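Local coordinates for probable TonB-dependent siderophore receptor PiuA (Acinetobacter baumannii, PDB 5FP1), which probably binds iron-chelating siderophores at the outer membrane for the first step of iron uptake, and may bind ferric enterobactin with micromolar affinity, at residues G147-G152 with D167-F172; F467-A472 with Y488-S493; K658-Y663 with T694-S699. One frame throughout, in Å; residues are numbered along the deposited sequence.

Interactions 1 and 2 each join the two strands of an antiparallel hairpin in the wall of the beta-barrel, whereas interaction 3 links the start of a wall strand to an extracellular loop. Interaction 1 is a surface contact at the periplasmic end, where the barrel begins; interaction 2 is buried between the plug and a detergent-contacted outer face; interaction 3 is partly buried and lies on the other side of the chain's centre from interaction 1. Their chemistry follows their places: regular backbone bonds, with carboxylate and amide side chains bonding to the backbone at the strand end, in 147-152/167-172, a threonine hydroxyl and waters where 467-472/488-493 diverge, and a lysine tip with sparse apolar contact in 658-663/694-699.

Interaction 1 (G147-G152 with D167-F172)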
loop_
_atom_site.group_PDB
_atom_site.type_symbol
_atom_site.label_atom_id
_atom_site.label_comp_id
_atom_site.label_asym_id
_atom_site.label_seq_id
_atom_site.Cartn_x
_atom_site.Cartn_y
_atom_site.Cartn_z
ATOM N N GLY A 147 15.125 -18.475 -20.671
ATOM C CA GLY A 147 15.195 -17.586 -21.821
ATOM C C GLY A 147 16.094 -16.408 -21.521
ATOM O O GLY A 147 16.006 -15.817 -20.449
ATOM N N ASP A 148 16.960 -16.067 -22.465
ATOM C CA ASP A 148 17.902 -14.976 -22.279
ATOM C C ASP A 148 17.260 -13.667 -22.691
ATOM O O ASP A 148 16.434 -13.645 -23.598
ATOM C CB ASP A 148 19.190 -15.229 -23.059
ATOM C CG ASP A 148 20.003 -16.357 -22.459
ATOM O OD1 ASP A 148 19.436 -17.454 -22.307
ATOM O OD2 ASP A 148 21.182 -16.152 -22.103
ATOM N N PHE A 149 17.600 -12.586 -21.987
ATOM C CA PHE A 149 17.142 -11.254 -22.385
ATOM C C PHE A 149 17.884 -10.135 -21.673
ATOM O O PHE A 149 18.494 -10.348 -20.616
ATOM C CB PHE A 149 15.625 -11.104 -22.235
ATOM C CG PHE A 149 15.107 -11.249 -20.824
ATOM C CD1 PHE A 149 15.094 -10.160 -19.955
ATOM C CD2 PHE A 149 14.560 -12.447 -20.388
ATOM C CE1 PHE A 149 14.583 -10.277 -18.670
ATOM C CE2 PHE A 149 14.048 -12.570 -19.105
ATOM C CZ PHE A 149 14.056 -11.476 -18.244
ATOM N N LEU A 150 17.899 -8.969 -22.320
ATOM C CA LEU A 150 18.416 -7.747 -21.742
ATOM C C LEU A 150 17.441 -6.629 -22.063
ATOM O O LEU A 150 17.147 -6.370 -23.229
ATOM C CB LEU A 150 19.801 -7.412 -22.280
ATOM C CG LEU A 150 20.429 -6.131 -21.723
ATOM C CD1 LEU A 150 20.690 -6.239 -20.228
ATOM C CD2 LEU A 150 21.722 -5.816 -22.451
ATOM N N GLU A 151 16.914 -5.996 -21.018
ATOM C CA GLU A 151 15.984 -4.868 -21.168
ATOM C C GLU A 151 16.510 -3.668 -20.379
ATOM O O GLU A 151 17.269 -3.821 -19.421
ATOM C CB GLU A 151 14.599 -5.213 -20.645
ATOM C CG GLU A 151 13.915 -6.379 -21.322
ATOM C CD GLU A 151 12.516 -6.607 -20.773
ATOM O OE1 GLU A 151 11.785 -5.614 -20.569
ATOM O OE2 GLU A 151 12.150 -7.775 -20.542
ATOM N N GLY A 152 16.113 -2.478 -20.795
ATOM C CA GLY A 152 16.605 -1.276 -20.167
ATOM C C GLY A 152 15.758 -0.086 -20.538
ATOM O O GLY A 152 14.983 -0.128 -21.493
ATOM N N ASP A 167 17.655 -4.584 -16.835
ATOM C CA ASP A 167 17.121 -5.886 -16.393
ATOM C C ASP A 167 17.700 -6.969 -17.341
ATOM O O ASP A 167 17.328 -7.032 -18.503
ATOM C CB ASP A 167 15.604 -5.858 -16.483
ATOM C CG ASP A 167 14.934 -7.138 -15.965
ATOM O OD1 ASP A 167 15.643 -8.033 -15.465
ATOM O OD2 ASP A 167 13.680 -7.254 -16.073
ATOM N N GLY A 168 18.612 -7.782 -16.845
ATOM C CA GLY A 168 19.244 -8.828 -17.669
ATOM C C GLY A 168 19.022 -10.203 -17.081
ATOM O O GLY A 168 19.131 -10.395 -15.869
ATOM N N ASN A 169 18.707 -11.167 -17.944
ATOM C CA ASN A 169 18.463 -12.544 -17.535
ATOM C C ASN A 169 19.257 -13.505 -18.451
ATOM O O ASN A 169 19.127 -13.450 -19.662
ATOM C CB ASN A 169 16.972 -12.830 -17.654
ATOM C CG ASN A 169 16.584 -14.186 -17.107
ATOM O OD1 ASN A 169 16.147 -14.294 -15.977
ATOM N ND2 ASN A 169 16.724 -15.230 -17.921
ATOM N N LYS A 170 20.074 -14.356 -17.855
ATOM C CA LYS A 170 20.917 -15.289 -18.598
ATOM C C LYS A 170 20.524 -16.721 -18.239
ATOM O O LYS A 170 20.614 -17.125 -17.086
ATOM C CB LYS A 170 22.382 -15.043 -18.260
ATOM C CG LYS A 170 23.371 -15.611 -19.258
ATOM C CD LYS A 170 24.807 -15.358 -18.800
ATOM C CE LYS A 170 25.429 -14.122 -19.446
ATOM N NZ LYS A 170 25.822 -14.373 -20.863
ATOM N N ASP A 171 20.073 -17.465 -19.246
ATOM C CA ASP A 171 19.728 -18.888 -19.132
ATOM C C ASP A 171 20.960 -19.712 -19.512
ATOM O O ASP A 171 21.391 -19.677 -20.661
ATOM C CB ASP A 171 18.579 -19.168 -20.104
ATOM C CG ASP A 171 17.980 -20.569 -19.955
ATOM O OD1 ASP A 171 18.704 -21.505 -19.576
ATOM O OD2 ASP A 171 16.771 -20.718 -20.217
ATOM N N PHE A 172 21.560 -20.416 -18.562
ATOM C CA PHE A 172 22.797 -21.151 -18.843
ATOM C C PHE A 172 22.525 -22.447 -19.616
ATOM O O PHE A 172 23.442 -23.225 -19.848
ATOM C CB PHE A 172 23.552 -21.489 -17.554
ATOM C CG PHE A 172 24.211 -20.301 -16.887
ATOM C CD1 PHE A 172 23.459 -19.388 -16.155
ATOM C CD2 PHE A 172 25.600 -20.117 -16.965
ATOM C CE1 PHE A 172 24.065 -18.306 -15.531
ATOM C CE2 PHE A 172 26.213 -19.034 -16.344
ATOM C CZ PHE A 172 25.442 -18.129 -15.625
#
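Asn169 lays its CB over one face of the Phe149 ring, 3.4 Å from the centroid, and this is the tightly packed part of the contact. Phe149 CG stands between its backbone N and carbonyl carbon (chi1 62°), which puts it beside Asn169; the ring and amide planes are nearly parallel, 8° apart. The Asp167 carboxylate stands almost perpendicular to the ring near CE1 and forms a salt bridge with Arg179. Below these side chains, Phe149 N to Asn169 O (2.9 Å) and Asn169 N to Phe149 O (2.8 Å) make a hydrogen-bonded antiparallel pair, as do Glu151 and Asp167. Asn169 ND2 reaches Gly147 O only through a weak bond and also donates to Lys145 O.

The Leu150 and Gly168 side is thinner: Leu150 CD1 rests 3.9 Å from Gly168 CA on the surface. Near the strand end, exposed Asp148 receives Asp171 N in two weak bonds, 3.1 Å to OD1 and 3.3 Å to OD2. A firmer bond runs from Gly147 N to the anti lone pair of Asp171 OD2 (2.8 Å, 162°). Carboxylates thus take up backbone N-H groups where strand pairing ends, and Asn169 ties the first barrel hairpin to the segment leading in from the plug.

Interaction 2 (F467-A472 with Y488-S493). With C8E ((hydroxyethyloxy)tri(ethyloxy)octane), chain E.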
loop_
_atom_site.group_PDB
_atom_site.type_symbol
_atom_site.label_atom_id
_atom_site.label_comp_id
_atom_site.label_asym_id
_atom_site.label_seq_id
_atom_site.Cartn_x
_atom_site.Cartn_y
_atom_site.Cartn_z
ATOM N N PHE A 467 -6.420 -16.994 17.119
ATOM C CA PHE A 467 -7.719 -16.772 16.473
ATOM C C PHE A 467 -7.838 -17.658 15.259
ATOM O O PHE A 467 -6.839 -18.067 14.660
ATOM C CB PHE A 467 -7.902 -15.282 16.110
ATOM C CG PHE A 467 -6.702 -14.646 15.455
ATOM C CD1 PHE A 467 -5.726 -14.010 16.210
ATOM C CD2 PHE A 467 -6.573 -14.635 14.077
ATOM C CE1 PHE A 467 -4.638 -13.398 15.594
ATOM C CE2 PHE A 467 -5.483 -14.045 13.464
ATOM C CZ PHE A 467 -4.505 -13.434 14.221
ATOM N N VAL A 468 -9.066 -18.000 14.919
ATOM C CA VAL A 468 -9.326 -18.818 13.750
ATOM C C VAL A 468 -10.090 -17.961 12.772
ATOM O O VAL A 468 -11.042 -17.280 13.163
ATOM C CB VAL A 468 -10.187 -20.046 14.142
ATOM C CG1 VAL A 468 -10.642 -20.831 12.911
ATOM C CG2 VAL A 468 -9.393 -20.922 15.093
ATOM N N THR A 469 -9.677 -17.981 11.512
ATOM C CA THR A 469 -10.402 -17.258 10.493
ATOM C C THR A 469 -10.742 -18.202 9.348
ATOM O O THR A 469 -10.157 -19.303 9.211
ATOM C CB THR A 469 -9.601 -16.053 9.959
ATOM O OG1 THR A 469 -8.332 -16.486 9.476
ATOM C CG2 THR A 469 -9.389 -15.069 11.062
ATOM N N TYR A 470 -11.714 -17.801 8.543
ATOM C CA TYR A 470 -12.122 -18.668 7.461
ATOM C C TYR A 470 -12.730 -17.995 6.266
ATOM O O TYR A 470 -12.957 -16.788 6.239
ATOM C CB TYR A 470 -13.055 -19.750 8.014
ATOM C CG TYR A 470 -14.346 -19.228 8.598
ATOM C CD1 TYR A 470 -14.420 -18.826 9.932
ATOM C CD2 TYR A 470 -15.504 -19.196 7.840
ATOM C CE1 TYR A 470 -15.616 -18.357 10.470
ATOM C CE2 TYR A 470 -16.709 -18.747 8.375
ATOM C CZ TYR A 470 -16.759 -18.317 9.684
ATOM O OH TYR A 470 -17.966 -17.868 10.205
ATOM N N GLN A 471 -12.968 -18.804 5.243
ATOM C CA GLN A 471 -13.653 -18.365 4.067
ATOM C C GLN A 471 -14.477 -19.520 3.525
ATOM O O GLN A 471 -14.066 -20.680 3.613
ATOM C CB GLN A 471 -12.685 -17.848 2.996
ATOM C CG GLN A 471 -11.885 -18.865 2.231
ATOM C CD GLN A 471 -10.788 -18.216 1.371
ATOM O OE1 GLN A 471 -10.098 -17.306 1.818
ATOM N NE2 GLN A 471 -10.629 -18.688 0.143
ATOM N N ALA A 472 -15.628 -19.188 2.960
ATOM C CA ALA A 472 -16.485 -20.165 2.308
ATOM C C ALA A 472 -17.159 -19.491 1.142
ATOM O O ALA A 472 -17.715 -18.389 1.282
ATOM C CB ALA A 472 -17.539 -20.679 3.293
ATOM N N TYR A 488 -18.324 -15.694 1.884
ATOM C CA TYR A 488 -18.186 -15.120 3.200
ATOM C C TYR A 488 -16.759 -15.352 3.691
ATOM O O TYR A 488 -16.223 -16.448 3.579
ATOM C CB TYR A 488 -19.189 -15.759 4.156
ATOM C CG TYR A 488 -19.088 -15.252 5.564
ATOM C CD1 TYR A 488 -19.592 -14.017 5.921
ATOM C CD2 TYR A 488 -18.435 -15.996 6.528
ATOM C CE1 TYR A 488 -19.481 -13.549 7.227
ATOM C CE2 TYR A 488 -18.318 -15.542 7.827
ATOM C CZ TYR A 488 -18.839 -14.319 8.168
ATOM O OH TYR A 488 -18.697 -13.882 9.478
ATOM N N ALA A 489 -16.156 -14.331 4.281
ATOM C CA ALA A 489 -14.765 -14.454 4.776
ATOM C C ALA A 489 -14.578 -13.563 5.980
ATOM O O ALA A 489 -15.215 -12.491 6.082
ATOM C CB ALA A 489 -13.770 -14.089 3.678
ATOM N N THR A 490 -13.745 -14.018 6.911
ATOM C CA THR A 490 -13.521 -13.278 8.131
ATOM C C THR A 490 -12.099 -12.720 8.211
ATOM O O THR A 490 -11.186 -13.115 7.459
ATOM C CB THR A 490 -13.790 -14.131 9.394
ATOM O OG1 THR A 490 -12.859 -15.226 9.484
ATOM C CG2 THR A 490 -15.227 -14.662 9.397
ATOM N N SER A 491 -11.928 -11.818 9.169
ATOM C CA SER A 491 -10.633 -11.258 9.489
ATOM C C SER A 491 -10.549 -10.984 10.979
ATOM O O SER A 491 -11.552 -10.710 11.620
ATOM C CB SER A 491 -10.427 -9.970 8.693
ATOM O OG SER A 491 -9.389 -9.164 9.249
ATOM N N ALA A 492 -9.335 -11.046 11.511
ATOM C CA ALA A 492 -9.030 -10.676 12.886
ATOM C C ALA A 492 -7.748 -9.815 12.868
ATOM O O ALA A 492 -6.831 -10.057 12.064
ATOM C CB ALA A 492 -8.828 -11.918 13.743
ATOM N N SER A 493 -7.722 -8.794 13.720
ATOM C CA SER A 493 -6.615 -7.815 13.759
ATOM C C SER A 493 -6.241 -7.558 15.213
ATOM O O SER A 493 -6.976 -6.885 15.945
ATOM C CB SER A 493 -6.999 -6.504 13.045
ATOM O OG SER A 493 -5.864 -5.621 12.906
HETATM C C1 C8E E . -6.313 -25.486 10.111
HETATM C C2 C8E E . -6.634 -24.899 11.469
HETATM C C3 C8E E . -7.606 -25.798 12.212
HETATM C C4 C8E E . -8.542 -25.021 13.134
HETATM C C5 C8E E . -8.062 -25.051 14.582
HETATM C C6 C8E E . -9.222 -24.969 15.573
HETATM C C7 C8E E . -8.709 -24.857 17.008
HETATM C C8 C8E E . -9.456 -23.796 17.818
HETATM O O9 C8E E . -8.523 -22.870 18.382
HETATM C C10 C8E E . -9.130 -21.957 19.304
HETATM C C11 C8E E . -8.789 -20.516 18.917
HETATM O O12 C8E E . -9.592 -19.550 19.610
HETATM C C13 C8E E . -10.996 -19.829 19.617
HETATM C C14 C8E E . -11.525 -20.063 18.203
HETATM O O15 C8E E . -12.856 -20.583 18.240
HETATM C C16 C8E E . -12.905 -22.009 18.250
HETATM C C17 C8E E . -13.614 -22.500 16.996
HETATM O O18 C8E E . -13.198 -23.833 16.709
HETATM C C19 C8E E . -13.220 -24.085 15.307
HETATM C C20 C8E E . -12.873 -25.541 15.033
HETATM O O21 C8E E . -12.550 -25.684 13.645
HETATM O O HOH W 1 -12.936 -15.582 12.217
HETATM O O HOH W 2 -10.736 -15.030 5.588
#
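Thr490 meets Tyr470 through both branches of its side chain, at the point where regular strand pairing gives way. Among the direct hydrogen bonds, Ala472 and Tyr488 form a regular antiparallel pair, with Ala472 N to Tyr488 O at 2.9 Å and Tyr488 N to Ala472 O at 2.8 Å. Two residues further on, Thr490 N still donates to Tyr470 O, but Tyr470 N turns to Thr490 OG1 (3.0 Å, 164°) instead of the backbone oxygen. That hydroxyl sits between the backbone N and carbonyl carbon of Thr490 (chi1 64°), which brings it in front of the opposite strand.

Water joins in where the strands part. One molecule gives Tyr470 O a second donor and also donates to Thr490 O, which Tyr470 N has left for the hydroxyl; another donates to Val468 O and is hydrogen-bonded to Thr490 OG1.

Among the aromatic contacts, Thr490 CG2 lies over the Tyr470 ring, 4.1 Å from its centroid, while Tyr470 OH comes to the edge of the Tyr488 ring, 3.3 Å from CE2, with the two ring planes 48° apart. Tyr488 OH bonds to Gln521. Detergent touches both tyrosines, and Val468 CG2 packs 3.9 Å from C14 of another C8E molecule, consistent with a membrane-facing outer side. Where the strands part, Ala492 CB points toward the other strand and lies over one face of the Phe467 ring, 3.5 Å from CD2. Phe467 also touches Ala130, and Thr469 touches Ser125, both in the plug, while Ser125 OG accepts the backbone N-H of Ala492.

The hairpin opens toward Ala492: a hydroxyl and two waters serve backbone polar atoms there, and Ala492 N-H bonds to the plug.

Interaction 3 (K658-Y663 with T694-S699); sequences KWVPSY and TKAYAS
Lys658 reaches across to Ala698 and Ser699 with its extended side chain. CB points toward the 694-699 segment, and CG stands anti to the carbonyl carbon (chi1 -56°), which starts the chain along the route to the loop. CD passes 3.8 Å from Ala698 O. At the tip, NZ donates to Ser699 OG at 3.0 Å and to a water at 2.7 Å. The same water donates to Ala698 O, also at 2.7 Å, and so closes a bridge from the ammonium group to the backbone. Ser699 OG, anti to its own backbone N (chi1 -162°), projects toward the lysine.

Further along, Val660 CG1 touches Ala696 CB at 4.2 Å, a light apolar contact that is filled out by Ala702 beside Val660. Tyr236, on strand 234-238, touches both Lys658 and Ala696, and its hydroxyl bonds to Tyr697 O.

The contact joins the extracellular start of strand 659-673 to the loop between strands 678-685 and 709-717, whose strands 693-696 and 701-704 form a small sheet with strand 234-238 of another loop. Strand pairing plays no part between the two segments: one long cationic side chain, shared with a hydroxyl and a water, makes the polar connection beside a small apolar patch.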
loop_
_atom_site.group_PDB
_atom_site.type_symbol
_atom_site.label_atom_id
_atom_site.label_comp_id
_atom_site.label_asym_id
_atom_site.label_seq_id
_atom_site.Cartn_x
_atom_site.Cartn_y
_atom_site.Cartn_z
ATOM N N LYS A 658 -13.280 17.851 8.024
ATOM C CA LYS A 658 -12.013 18.054 7.299
ATOM C C LYS A 658 -11.985 17.114 6.116
ATOM O O LYS A 658 -12.184 15.893 6.257
ATOM C CB LYS A 658 -10.847 17.790 8.242
ATOM C CG LYS A 658 -10.931 18.666 9.486
ATOM C CD LYS A 658 -9.868 18.395 10.538
ATOM C CE LYS A 658 -10.217 19.101 11.834
ATOM N NZ LYS A 658 -9.252 18.823 12.935
ATOM N N TRP A 659 -11.780 17.668 4.928
ATOM C CA TRP A 659 -11.896 16.885 3.720
ATOM C C TRP A 659 -11.131 17.468 2.542
ATOM O O TRP A 659 -10.637 18.607 2.588
ATOM C CB TRP A 659 -13.368 16.708 3.356
ATOM C CG TRP A 659 -14.014 17.856 2.717
ATOM C CD1 TRP A 659 -14.111 18.125 1.362
ATOM C CD2 TRP A 659 -14.701 18.891 3.378
ATOM N NE1 TRP A 659 -14.805 19.276 1.164
ATOM C CE2 TRP A 659 -15.186 19.772 2.384
ATOM C CE3 TRP A 659 -14.982 19.153 4.712
ATOM C CZ2 TRP A 659 -15.928 20.906 2.691
ATOM C CZ3 TRP A 659 -15.718 20.296 5.020
ATOM C CH2 TRP A 659 -16.176 21.155 4.012
ATOM N N VAL A 660 -10.993 16.660 1.498
ATOM C CA VAL A 660 -10.443 17.126 0.246
ATOM C C VAL A 660 -11.504 16.879 -0.812
ATOM O O VAL A 660 -12.254 15.881 -0.730
ATOM C CB VAL A 660 -9.108 16.442 -0.108
ATOM C CG1 VAL A 660 -8.061 16.767 0.946
ATOM C CG2 VAL A 660 -9.278 14.931 -0.264
ATOM N N PRO A 661 -11.584 17.774 -1.809
ATOM C CA PRO A 661 -12.689 17.684 -2.770
ATOM C C PRO A 661 -12.510 16.612 -3.824
ATOM O O PRO A 661 -11.405 16.079 -4.013
ATOM C CB PRO A 661 -12.716 19.077 -3.430
ATOM C CG PRO A 661 -11.370 19.654 -3.183
ATOM C CD PRO A 661 -10.872 19.061 -1.892
ATOM N N SER A 662 -13.594 16.315 -4.533
ATOM C CA SER A 662 -13.538 15.441 -5.693
ATOM C C SER A 662 -12.621 15.984 -6.763
ATOM O O SER A 662 -12.323 17.178 -6.804
ATOM C CB SER A 662 -14.936 15.292 -6.298
ATOM O OG SER A 662 -15.379 16.543 -6.783
ATOM N N TYR A 663 -12.180 15.109 -7.644
ATOM C CA TYR A 663 -11.294 15.487 -8.729
ATOM C C TYR A 663 -11.329 14.460 -9.856
ATOM O O TYR A 663 -11.684 13.288 -9.662
ATOM C CB TYR A 663 -9.831 15.610 -8.243
ATOM C CG TYR A 663 -9.251 14.301 -7.729
ATOM C CD1 TYR A 663 -8.674 13.394 -8.585
ATOM C CD2 TYR A 663 -9.331 13.965 -6.396
ATOM C CE1 TYR A 663 -8.161 12.185 -8.127
ATOM C CE2 TYR A 663 -8.820 12.760 -5.925
ATOM C CZ TYR A 663 -8.250 11.864 -6.790
ATOM O OH TYR A 663 -7.731 10.656 -6.306
ATOM N N THR A 694 -4.332 13.701 -2.616
ATOM C CA THR A 694 -4.339 12.234 -2.551
ATOM C C THR A 694 -4.389 11.671 -1.136
ATOM O O THR A 694 -4.639 10.492 -0.960
ATOM C CB THR A 694 -3.093 11.678 -3.215
ATOM O OG1 THR A 694 -1.962 12.375 -2.703
ATOM C CG2 THR A 694 -3.188 11.858 -4.702
ATOM N N LYS A 695 -4.132 12.486 -0.124
ATOM C CA LYS A 695 -4.229 12.000 1.267
ATOM C C LYS A 695 -4.860 13.080 2.090
ATOM O O LYS A 695 -4.508 14.264 1.960
ATOM C CB LYS A 695 -2.832 11.725 1.869
ATOM C CG LYS A 695 -1.912 10.893 0.984
ATOM C CD LYS A 695 -0.484 10.840 1.496
ATOM C CE LYS A 695 0.420 10.153 0.472
ATOM N NZ LYS A 695 1.809 10.035 1.003
ATOM N N ALA A 696 -5.748 12.672 2.973
ATOM C CA ALA A 696 -6.353 13.556 3.929
ATOM C C ALA A 696 -6.052 12.987 5.311
ATOM O O ALA A 696 -6.503 11.890 5.638
ATOM C CB ALA A 696 -7.833 13.647 3.675
ATOM N N TYR A 697 -5.244 13.701 6.110
ATOM C CA TYR A 697 -5.000 13.251 7.473
ATOM C C TYR A 697 -6.181 13.590 8.377
ATOM O O TYR A 697 -6.958 14.511 8.086
ATOM C CB TYR A 697 -3.658 13.766 8.038
ATOM C CG TYR A 697 -3.292 12.975 9.263
ATOM C CD1 TYR A 697 -3.026 11.611 9.165
ATOM C CD2 TYR A 697 -3.312 13.551 10.536
ATOM C CE1 TYR A 697 -2.759 10.852 10.292
ATOM C CE2 TYR A 697 -3.035 12.801 11.664
ATOM C CZ TYR A 697 -2.765 11.453 11.531
ATOM O OH TYR A 697 -2.493 10.682 12.628
ATOM N N ALA A 698 -6.314 12.851 9.478
ATOM C CA ALA A 698 -7.436 13.035 10.432
ATOM C C ALA A 698 -7.482 14.438 11.016
ATOM O O ALA A 698 -8.540 14.936 11.402
ATOM C CB ALA A 698 -7.367 11.979 11.554
ATOM N N SER A 699 -6.321 15.071 11.095
ATOM C CA SER A 699 -6.244 16.465 11.489
ATOM C C SER A 699 -5.114 17.180 10.734
ATOM O O SER A 699 -4.300 16.554 10.060
ATOM C CB SER A 699 -6.063 16.575 13.004
ATOM O OG SER A 699 -6.408 17.883 13.407
HETATM O O HOH W 3 -9.557 16.213 13.499
#